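Local coordinates for putative uncharacterized protein (PDB 3R4V) that is a phage tubulin-like protein of the tubulin/FtsZ family that binds guanosine-5'-diphosphate, at residues T13-A18 with D40-V45; E80-I85 with V179-G184; D125-D130 with K279-S284. All blocks are in the same frame, centred on the assembly; numbering follows the deposited sequence.

The three contacts sit around a mixed sheet, with GDP bound by loops and helices at its parallel part. Contact 1 joins helix 11-18, after the first strand, to the loop between strands 28-32 and 46-49. Contact 2, about 22 Å away centre to centre, gathers the start of strand 84-89 and the loop after helix 161-178. Contact 3, with its centre about 27 Å from that of contact 1 and 34 Å from that of contact 2, packs helix 124-144 on helix 274-294. Contact 1 closes before the others open; the segments of contacts 2 and 3 alternate along the chain. Contact 1 meets the base and alpha phosphate, contact 3 the ribose: two separate parts of the fold converge on one ligand.

Contact 1: residues T13-A18 with D40-V45; sequences TGMNVA and DVHRSV. With GDP (guanosine-5'-diphosphate), chain B.
With CG anti to its own carbonyl carbon (chi1 -79°), H42 directs its imidazole at helix 11-18, while M15, bent at chi2 and chi3, curls its terminal methyl back over that ring. M15 CE lies 3.7 Å from the ring centroid and close to the normal, displaced toward the rim, which meets the geometry of a CH-pi contact; its nearest ring atom is H42 CE1. The same residue supplies the polar partner: H42 NE2 donates to M15 O over 3.0 Å. The acceptor lies almost in the imidazole plane, but the bond is bent, and the donor is tilted from the carbonyl plane. A18 CB closes in at the ring edge, 4.0 Å from H42 NE2. On the other side of the imidazole, ND1 is paired with the backbone N of V39, so both ring nitrogens are engaged and the rotation of the ring is fixed. The ring thus ties the loop before strand 46-49 to a helix that contributes to the GDP pocket. There T13 N and T13 OG1 both donate to GDP O2A, the hydroxyl at 2.7 Å, and N16 ND2 reaches GDP O6 at 2.8 Å along a nearly straight N-H line (176°). N37 holds N16 OD1, steadying the amide that meets the base. In this tubulin-like protein helix 11-18 follows strand 6-10 and forms part of that pocket, consistent with the nucleotide-binding domain of the tubulin/FtsZ fold.

Contact 2: residues E80-I85 with V179-G184; sequences EADFYI and VNQNHG
A valine methyl planted almost exactly over the middle of a phenyl ring is the striking feature here: V179 CG1 stands 3.7 Å from the centroid of the F83 ring and only 10° off its normal. All six ring carbons lie at similar distances from this methyl, evidence for a centred CH-pi contact over one face. The other branch, V179 CG2, grazes the rim at F83 CD2, 4.1 Å away. F83 takes CG anti to its backbone N (chi1 -165°), which swings the ring across toward the valine, and the two side chains meet nearly at right angles. Beyond this apolar pair a single polar link is made nearer the surface. Q181 NE2 donates to D82 OD2 over 2.9 Å, reaching the carboxylate oxygen on its anti side and a little out of its plane; the bond is moderately bent. The Q181 chain is extended beyond CG, and this carries its amide across to D82, the carboxylate and amide planes standing 36° apart. The loop itself is shaped by an Asx turn, N180 OD1 accepting from N182 N. Within the fold, V179 is the first residue to leave helical geometry after helix 161-178, and F83 leads into strand 84-89; V175 of that helix and V191 of helix 188-195 also touch F83, while V191 packs on V179 as well.

Contact 3: residues D125-D130 with K279-S284; sequences DNLGND and KTITDS. With GDP (guanosine-5'-diphosphate), chain B.
Helices 124-144 and 274-294 pack here roughly antiparallel but inclined to each other, and L127 and I281 form the centre of the interface. The axes of the short segments approach to 9.4 Å with 146° between their N-to-C directions. In the I281 conformer modelled here, one of two, L127 CD2 rests 4.0 Å from I281 CG2, the two side chains meeting obliquely, and I281 CG2 also lies 3.6 Å from L127 O, so it packs on both backbone and side chain. I281 CG2 touches D130 CB as well, and I281 CD1 adds a second contact, reaching across to D130 CB, one turn on from L127, at 3.9 Å. The other leucine branch, L127 CD1, turns toward S284 and comes within 4.1 Å of S284 CB. The interface is therefore made mostly by apolar groups, with the backbone atoms L127 O and S284 C also touched, and the acidic end of D130 is occupied away from it, with OD1 accepting from the backbone N of A120. In this tubulin-like fold, helix 124-144 follows strand 113-119 of the nucleotide-binding sheet, and helix 274-294 comes after the last strand, 264-270. The residue next to L127 points to the ligand: N126 OD1 accepts from GDP O2' at 2.9 Å and, weakly, from O3', while N126 ND2 donates back to O3' over 3.1 Å. The amide of N126 therefore meets both ribose hydroxyls, and E122 N also donates to N126 OD1.

Contact 1: residues T13-A18 with D40-V45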
loop_
_atom_site.group_PDB
_atom_site.type_symbol
_atom_site.label_atom_id
_atom_site.label_comp_id
_atom_site.label_asym_id
_atom_site.label_seq_id
_atom_site.Cartn_x
_atom_site.Cartn_y
_atom_site.Cartn_z
ATOM N N THR A 13 4.967 7.176 6.496
ATOM C CA THR A 13 4.204 6.041 6.987
ATOM C C THR A 13 4.954 4.746 6.717
ATOM O O THR A 13 5.036 3.877 7.588
ATOM C CB THR A 13 2.808 5.985 6.370
ATOM O OG1 THR A 13 2.042 7.098 6.835
ATOM C CG2 THR A 13 2.111 4.710 6.770
ATOM N N GLY A 14 5.511 4.635 5.515
ATOM C CA GLY A 14 6.339 3.497 5.154
ATOM C C GLY A 14 7.553 3.362 6.061
ATOM O O GLY A 14 7.888 2.261 6.484
ATOM N N MET A 15 8.208 4.481 6.357
ATOM C CA MET A 15 9.360 4.473 7.255
ATOM C C MET A 15 8.942 3.974 8.632
ATOM O O MET A 15 9.650 3.186 9.267
ATOM C CB MET A 15 9.964 5.876 7.375
ATOM C CG MET A 15 10.546 6.442 6.088
ATOM S SD MET A 15 12.100 5.670 5.582
ATOM C CE MET A 15 13.139 6.056 6.980
ATOM N N ASN A 16 7.784 4.439 9.090
ATOM C CA ASN A 16 7.292 4.083 10.407
ATOM C C ASN A 16 6.960 2.588 10.482
ATOM O O ASN A 16 7.298 1.925 11.455
ATOM C CB ASN A 16 6.079 4.934 10.797
ATOM C CG ASN A 16 6.412 6.416 10.969
ATOM O OD1 ASN A 16 7.582 6.819 11.025
ATOM N ND2 ASN A 16 5.371 7.231 11.082
ATOM N N VAL A 17 6.315 2.055 9.444
ATOM C CA VAL A 17 6.016 0.624 9.426
ATOM C C VAL A 17 7.303 -0.198 9.361
ATOM O O VAL A 17 7.419 -1.233 10.018
ATOM C CB VAL A 17 5.077 0.242 8.265
ATOM C CG1 VAL A 17 4.912 -1.268 8.193
ATOM C CG2 VAL A 17 3.724 0.903 8.462
ATOM N N ALA A 18 8.270 0.270 8.578
ATOM C CA ALA A 18 9.568 -0.409 8.482
ATOM C C ALA A 18 10.249 -0.649 9.840
ATOM O O ALA A 18 10.895 -1.686 10.046
ATOM C CB ALA A 18 10.498 0.355 7.548
ATOM N N ASP A 40 17.093 5.514 14.595
ATOM C CA ASP A 40 18.270 4.671 14.780
ATOM C C ASP A 40 18.115 3.240 14.262
ATOM O O ASP A 40 19.042 2.698 13.659
ATOM C CB ASP A 40 18.697 4.656 16.251
ATOM C CG ASP A 40 19.659 5.784 16.597
ATOM O OD1 ASP A 40 19.550 6.878 16.002
ATOM O OD2 ASP A 40 20.530 5.570 17.464
ATOM N N VAL A 41 16.958 2.629 14.500
ATOM C CA VAL A 41 16.742 1.229 14.107
ATOM C C VAL A 41 16.858 0.993 12.604
ATOM O O VAL A 41 17.077 -0.136 12.159
ATOM C CB VAL A 41 15.383 0.669 14.595
ATOM C CG1 VAL A 41 15.349 0.579 16.117
ATOM C CG2 VAL A 41 14.226 1.500 14.054
ATOM N N HIS A 42 16.717 2.063 11.831
ATOM C CA HIS A 42 16.788 1.976 10.378
ATOM C C HIS A 42 18.181 1.616 9.866
ATOM O O HIS A 42 18.338 1.214 8.718
ATOM C CB HIS A 42 16.314 3.280 9.744
ATOM C CG HIS A 42 14.825 3.417 9.691
ATOM N ND1 HIS A 42 14.155 4.492 10.237
ATOM C CD2 HIS A 42 13.877 2.626 9.133
ATOM C CE1 HIS A 42 12.857 4.355 10.019
ATOM N NE2 HIS A 42 12.663 3.228 9.356
ATOM N N ARG A 43 19.190 1.772 10.717
ATOM C CA ARG A 43 20.544 1.392 10.349
ATOM C C ARG A 43 20.589 -0.070 9.914
ATOM O O ARG A 43 21.457 -0.468 9.136
ATOM C CB ARG A 43 21.499 1.628 11.521
ATOM C CG ARG A 43 21.543 3.075 11.987
ATOM C CD ARG A 43 22.433 3.240 13.207
ATOM N NE ARG A 43 23.804 2.817 12.946
ATOM C CZ ARG A 43 24.286 1.614 13.244
ATOM N NH1 ARG A 43 23.507 0.707 13.820
ATOM N NH2 ARG A 43 25.549 1.319 12.966
ATOM N N SER A 44 19.638 -0.857 10.409
ATOM C CA SER A 44 19.577 -2.294 10.125
ATOM C C SER A 44 19.016 -2.626 8.739
ATOM O O SER A 44 19.014 -3.788 8.318
ATOM C CB SER A 44 18.744 -3.009 11.193
ATOM O OG SER A 44 19.335 -2.885 12.477
ATOM N N VAL A 45 18.524 -1.614 8.035
ATOM C CA VAL A 45 17.937 -1.837 6.716
ATOM C C VAL A 45 18.461 -0.813 5.706
ATOM O O VAL A 45 19.262 0.060 6.048
ATOM C CB VAL A 45 16.396 -1.787 6.762
ATOM C CG1 VAL A 45 15.852 -2.827 7.752
ATOM C CG2 VAL A 45 15.910 -0.394 7.120
HETATM P PB GDP B . 4.603 11.331 3.251
HETATM O O1B GDP B . 5.928 11.261 3.976
HETATM O O2B GDP B . 4.479 10.110 2.379
HETATM O O3B GDP B . 4.515 12.617 2.438
HETATM O O3A GDP B . 3.410 11.393 4.314
HETATM P PA GDP B . 3.229 10.450 5.605
HETATM O O1A GDP B . 4.278 10.701 6.676
HETATM O O2A GDP B . 3.171 9.003 5.206
HETATM O "O5'" GDP B . 1.830 10.974 6.117
HETATM C "C5'" GDP B . 0.668 10.979 5.270
HETATM C "C4'" GDP B . -0.599 10.872 6.110
HETATM O "O4'" GDP B . -0.699 9.551 6.658
HETATM C "C3'" GDP B . -0.607 11.802 7.313
HETATM O "O3'" GDP B . -1.240 13.036 6.985
HETATM C "C2'" GDP B . -1.420 11.035 8.333
HETATM O "O2'" GDP B . -2.815 11.218 8.097
HETATM C "C1'" GDP B . -1.137 9.582 8.026
HETATM N N9 GDP B . 0.004 9.038 8.791
HETATM C C8 GDP B . 1.169 9.659 9.099
HETATM N N7 GDP B . 2.000 8.820 9.770
HETATM C C5 GDP B . 1.376 7.626 9.877
HETATM C C6 GDP B . 1.685 6.298 10.451
HETATM O O6 GDP B . 2.775 6.087 11.020
HETATM N N1 GDP B . 0.754 5.332 10.342
HETATM C C2 GDP B . -0.433 5.539 9.728
HETATM N N2 GDP B . -1.336 4.528 9.636
HETATM N N3 GDP B . -0.776 6.727 9.178
HETATM C C4 GDP B . 0.073 7.779 9.220
#

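Contact 2: residues E80-I85 with V179-G184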
loop_
_atom_site.group_PDB
_atom_site.type_symbol
_atom_site.label_atom_id
_atom_site.label_comp_id
_atom_site.label_asym_id
_atom_site.label_seq_id
_atom_site.Cartn_x
_atom_site.Cartn_y
_atom_site.Cartn_z
ATOM N N GLU A 80 16.722 -7.857 -7.884
ATOM C CA GLU A 80 15.718 -8.732 -8.475
ATOM C C GLU A 80 15.227 -9.692 -7.402
ATOM O O GLU A 80 16.028 -10.292 -6.681
ATOM C CB GLU A 80 16.299 -9.524 -9.647
ATOM C CG GLU A 80 16.696 -8.679 -10.856
ATOM C CD GLU A 80 15.499 -8.060 -11.568
ATOM O OE1 GLU A 80 14.409 -8.679 -11.565
ATOM O OE2 GLU A 80 15.651 -6.953 -12.135
ATOM N N ALA A 81 13.915 -9.833 -7.288
ATOM C CA ALA A 81 13.349 -10.756 -6.310
ATOM C C ALA A 81 12.176 -11.532 -6.887
ATOM O O ALA A 81 11.547 -11.101 -7.853
ATOM C CB ALA A 81 12.931 -10.013 -5.055
ATOM N N ASP A 82 11.890 -12.682 -6.286
ATOM C CA ASP A 82 10.761 -13.505 -6.698
ATOM C C ASP A 82 9.410 -12.904 -6.305
ATOM O O ASP A 82 8.377 -13.264 -6.871
ATOM C CB ASP A 82 10.887 -14.915 -6.121
ATOM C CG ASP A 82 11.999 -15.720 -6.779
ATOM O OD1 ASP A 82 12.301 -15.452 -7.963
ATOM O OD2 ASP A 82 12.567 -16.615 -6.110
ATOM N N PHE A 83 9.413 -12.011 -5.320
ATOM C CA PHE A 83 8.185 -11.360 -4.890
ATOM C C PHE A 83 8.540 -10.035 -4.244
ATOM O O PHE A 83 9.625 -9.889 -3.689
ATOM C CB PHE A 83 7.444 -12.266 -3.890
ATOM C CG PHE A 83 6.010 -11.875 -3.646
ATOM C CD1 PHE A 83 4.989 -12.347 -4.464
ATOM C CD2 PHE A 83 5.678 -11.055 -2.588
ATOM C CE1 PHE A 83 3.663 -11.998 -4.229
ATOM C CE2 PHE A 83 4.359 -10.698 -2.348
ATOM C CZ PHE A 83 3.345 -11.175 -3.164
ATOM N N TYR A 84 7.651 -9.046 -4.338
ATOM C CA TYR A 84 7.894 -7.775 -3.659
ATOM C C TYR A 84 6.700 -7.371 -2.812
ATOM O O TYR A 84 5.563 -7.708 -3.113
ATOM C CB TYR A 84 8.182 -6.637 -4.652
ATOM C CG TYR A 84 9.291 -6.916 -5.657
ATOM C CD1 TYR A 84 10.553 -6.329 -5.525
ATOM C CD2 TYR A 84 9.070 -7.753 -6.744
ATOM C CE1 TYR A 84 11.569 -6.574 -6.460
ATOM C CE2 TYR A 84 10.074 -7.998 -7.677
ATOM C CZ TYR A 84 11.317 -7.414 -7.523
ATOM O OH TYR A 84 12.294 -7.665 -8.457
ATOM N N ILE A 85 6.962 -6.618 -1.762
ATOM C CA ILE A 85 5.890 -6.015 -0.986
ATOM C C ILE A 85 6.165 -4.516 -0.955
ATOM O O ILE A 85 7.284 -4.102 -0.644
ATOM C CB ILE A 85 5.876 -6.574 0.435
ATOM C CG1 ILE A 85 5.658 -8.095 0.390
ATOM C CG2 ILE A 85 4.817 -5.868 1.296
ATOM C CD1 ILE A 85 5.864 -8.805 1.716
ATOM N N VAL A 179 5.310 -16.343 0.941
ATOM C CA VAL A 179 6.251 -16.415 -0.181
ATOM C C VAL A 179 7.644 -16.941 0.216
ATOM O O VAL A 179 8.614 -16.767 -0.519
ATOM C CB VAL A 179 6.327 -15.053 -0.942
ATOM C CG1 VAL A 179 4.916 -14.607 -1.322
ATOM C CG2 VAL A 179 6.970 -13.990 -0.066
ATOM N N ASN A 180 7.731 -17.612 1.364
ATOM C CA ASN A 180 9.017 -18.145 1.832
ATOM C C ASN A 180 9.490 -19.444 1.141
ATOM O O ASN A 180 10.568 -19.956 1.442
ATOM C CB ASN A 180 9.039 -18.280 3.364
ATOM C CG ASN A 180 8.419 -19.600 3.870
ATOM O OD1 ASN A 180 7.942 -20.433 3.097
ATOM N ND2 ASN A 180 8.446 -19.784 5.187
ATOM N N GLN A 181 8.676 -19.959 0.222
ATOM C CA GLN A 181 9.053 -21.055 -0.677
ATOM C C GLN A 181 9.295 -22.378 0.042
ATOM O O GLN A 181 9.908 -23.293 -0.510
ATOM C CB GLN A 181 10.265 -20.665 -1.539
ATOM C CG GLN A 181 10.026 -19.419 -2.402
ATOM C CD GLN A 181 11.187 -19.081 -3.328
ATOM O OE1 GLN A 181 12.030 -19.923 -3.621
ATOM N NE2 GLN A 181 11.229 -17.837 -3.794
ATOM N N ASN A 182 8.790 -22.478 1.266
ATOM C CA ASN A 182 9.024 -23.647 2.103
ATOM C C ASN A 182 7.765 -24.489 2.333
ATOM O O ASN A 182 7.758 -25.404 3.166
ATOM C CB ASN A 182 9.639 -23.204 3.438
ATOM C CG ASN A 182 9.999 -24.374 4.340
ATOM O OD1 ASN A 182 10.799 -25.233 3.971
ATOM N ND2 ASN A 182 9.420 -24.402 5.535
ATOM N N HIS A 183 6.704 -24.194 1.586
ATOM C CA HIS A 183 5.437 -24.898 1.766
ATOM C C HIS A 183 5.241 -26.013 0.745
ATOM O O HIS A 183 5.586 -25.864 -0.428
ATOM C CB HIS A 183 4.272 -23.915 1.685
ATOM C CG HIS A 183 4.490 -22.673 2.484
ATOM N ND1 HIS A 183 4.880 -22.702 3.807
ATOM C CD2 HIS A 183 4.392 -21.367 2.145
ATOM C CE1 HIS A 183 5.006 -21.462 4.249
ATOM N NE2 HIS A 183 4.717 -20.635 3.260
ATOM N N GLY A 184 4.680 -27.129 1.192
ATOM C CA GLY A 184 4.376 -28.215 0.284
ATOM C C GLY A 184 3.353 -27.789 -0.751
ATOM O O GLY A 184 2.408 -27.062 -0.433
#

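Contact 3: residues D125-D130 with K279-S284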
loop_
_atom_site.group_PDB
_atom_site.type_symbol
_atom_site.label_atom_id
_atom_site.label_comp_id
_atom_site.label_asym_id
_atom_site.label_seq_id
_atom_site.Cartn_x
_atom_site.Cartn_y
_atom_site.Cartn_z
ATOM N N ASP A 125 -6.896 17.567 2.357
ATOM C CA ASP A 125 -5.657 17.284 1.616
ATOM C C ASP A 125 -5.356 15.779 1.600
ATOM O O ASP A 125 -5.064 15.211 0.546
ATOM C CB ASP A 125 -4.459 18.039 2.205
ATOM C CG ASP A 125 -4.446 19.514 1.830
ATOM O OD1 ASP A 125 -3.668 20.264 2.451
ATOM O OD2 ASP A 125 -5.210 19.925 0.926
ATOM N N ASN A 126 -5.409 15.146 2.769
ATOM C CA ASN A 126 -5.228 13.699 2.863
ATOM C C ASN A 126 -6.228 12.984 1.952
ATOM O O ASN A 126 -5.876 12.072 1.204
ATOM C CB ASN A 126 -5.497 13.213 4.292
ATOM C CG ASN A 126 -4.280 13.314 5.216
ATOM O OD1 ASN A 126 -4.390 13.041 6.411
ATOM N ND2 ASN A 126 -3.133 13.696 4.675
ATOM N N LEU A 127 -7.490 13.394 2.039
ATOM C CA LEU A 127 -8.556 12.682 1.333
ATOM C C LEU A 127 -8.405 12.855 -0.163
ATOM O O LEU A 127 -8.596 11.913 -0.910
ATOM C CB LEU A 127 -9.937 13.155 1.794
ATOM C CG LEU A 127 -10.266 12.784 3.242
ATOM C CD1 LEU A 127 -11.486 13.537 3.743
ATOM C CD2 LEU A 127 -10.473 11.286 3.365
ATOM N N GLY A 128 -8.067 14.067 -0.598
ATOM C CA GLY A 128 -7.784 14.308 -2.004
ATOM C C GLY A 128 -6.610 13.480 -2.485
ATOM O O GLY A 128 -6.641 12.913 -3.567
ATOM N N ASN A 129 -5.568 13.401 -1.671
ATOM C CA ASN A 129 -4.423 12.588 -2.034
ATOM C C ASN A 129 -4.782 11.108 -2.123
ATOM O O ASN A 129 -4.322 10.416 -3.027
ATOM C CB ASN A 129 -3.245 12.822 -1.083
ATOM C CG ASN A 129 -2.544 14.143 -1.349
ATOM O OD1 ASN A 129 -2.694 14.729 -2.423
ATOM N ND2 ASN A 129 -1.764 14.612 -0.380
ATOM N N ASP A 130 -5.616 10.641 -1.194
ATOM C CA ASP A 130 -6.041 9.242 -1.180
ATOM C C ASP A 130 -6.700 8.914 -2.510
ATOM O O ASP A 130 -6.377 7.909 -3.143
ATOM C CB ASP A 130 -7.082 8.968 -0.107
ATOM C CG ASP A 130 -6.535 9.031 1.303
ATOM O OD1 ASP A 130 -5.324 8.826 1.524
ATOM O OD2 ASP A 130 -7.368 9.274 2.199
ATOM N N LYS A 279 -15.892 5.486 -2.519
ATOM C CA LYS A 279 -17.098 6.209 -2.125
ATOM C C LYS A 279 -16.950 6.751 -0.704
ATOM O O LYS A 279 -17.325 7.889 -0.420
ATOM C CB LYS A 279 -18.326 5.300 -2.246
ATOM C CG LYS A 279 -19.638 5.936 -1.801
ATOM C CD LYS A 279 -20.043 7.098 -2.698
ATOM C CE LYS A 279 -21.421 7.636 -2.286
ATOM N NZ LYS A 279 -21.788 8.888 -3.009
ATOM N N THR A 280 -16.374 5.946 0.183
ATOM C CA THR A 280 -16.225 6.357 1.572
ATOM C C THR A 280 -15.308 7.569 1.653
ATOM O O THR A 280 -15.603 8.537 2.360
ATOM C CB THR A 280 -15.666 5.205 2.437
ATOM O OG1 THR A 280 -16.664 4.182 2.555
ATOM C CG2 THR A 280 -15.320 5.698 3.823
ATOM N N ILE A 281 -14.198 7.511 0.925
ATOM C CA ILE A 281 -13.239 8.617 0.870
ATOM C C ILE A 281 -13.868 9.871 0.270
ATOM O O ILE A 281 -13.741 10.963 0.824
ATOM C CB ILE A 281 -11.984 8.237 0.052
ATOM C CG1 ILE A 281 -11.237 7.090 0.728
ATOM C CG2 ILE A 281 -11.058 9.446 -0.119
ATOM C CD1 ILE A 281 -10.151 6.489 -0.144
ATOM N N THR A 282 -14.553 9.715 -0.860
ATOM C CA THR A 282 -15.105 10.901 -1.515
ATOM C C THR A 282 -16.246 11.524 -0.722
ATOM O O THR A 282 -16.380 12.749 -0.696
ATOM C CB THR A 282 -15.529 10.668 -2.996
ATOM O OG1 THR A 282 -16.456 9.582 -3.086
ATOM C CG2 THR A 282 -14.313 10.379 -3.859
ATOM N N ASP A 283 -17.055 10.699 -0.065
ATOM C CA ASP A 283 -18.138 11.225 0.757
ATOM C C ASP A 283 -17.554 11.973 1.947
ATOM O O ASP A 283 -18.045 13.040 2.327
ATOM C CB ASP A 283 -19.029 10.105 1.275
ATOM C CG ASP A 283 -20.014 9.594 0.232
ATOM O OD1 ASP A 283 -20.164 10.210 -0.848
ATOM O OD2 ASP A 283 -20.659 8.569 0.520
ATOM N N SER A 284 -16.507 11.417 2.550
ATOM C CA SER A 284 -15.886 12.098 3.688
ATOM C C SER A 284 -15.337 13.447 3.251
ATOM O O SER A 284 -15.518 14.453 3.939
ATOM C CB SER A 284 -14.781 11.253 4.329
ATOM O OG SER A 284 -15.316 10.069 4.892
HETATM P PB GDP B . 4.603 11.331 3.251
HETATM O O1B GDP B . 5.928 11.261 3.976
HETATM O O2B GDP B . 4.479 10.110 2.379
HETATM O O3B GDP B . 4.515 12.617 2.438
HETATM O O3A GDP B . 3.410 11.393 4.314
HETATM P PA GDP B . 3.229 10.450 5.605
HETATM O O1A GDP B . 4.278 10.701 6.676
HETATM O O2A GDP B . 3.171 9.003 5.206
HETATM O "O5'" GDP B . 1.830 10.974 6.117
HETATM C "C5'" GDP B . 0.668 10.979 5.270
HETATM C "C4'" GDP B . -0.599 10.872 6.110
HETATM O "O4'" GDP B . -0.699 9.551 6.658
HETATM C "C3'" GDP B . -0.607 11.802 7.313
HETATM O "O3'" GDP B . -1.240 13.036 6.985
HETATM C "C2'" GDP B . -1.420 11.035 8.333
HETATM O "O2'" GDP B . -2.815 11.218 8.097
HETATM C "C1'" GDP B . -1.137 9.582 8.026
HETATM N N9 GDP B . 0.004 9.038 8.791
HETATM C C8 GDP B . 1.169 9.659 9.099
HETATM N N7 GDP B . 2.000 8.820 9.770
HETATM C C5 GDP B . 1.376 7.626 9.877
HETATM C C6 GDP B . 1.685 6.298 10.451
HETATM O O6 GDP B . 2.775 6.087 11.020
HETATM N N1 GDP B . 0.754 5.332 10.342
HETATM C C2 GDP B . -0.433 5.539 9.728
HETATM N N2 GDP B . -1.336 4.528 9.636
HETATM N N3 GDP B . -0.776 6.727 9.178
HETATM C C4 GDP B . 0.073 7.779 9.220
#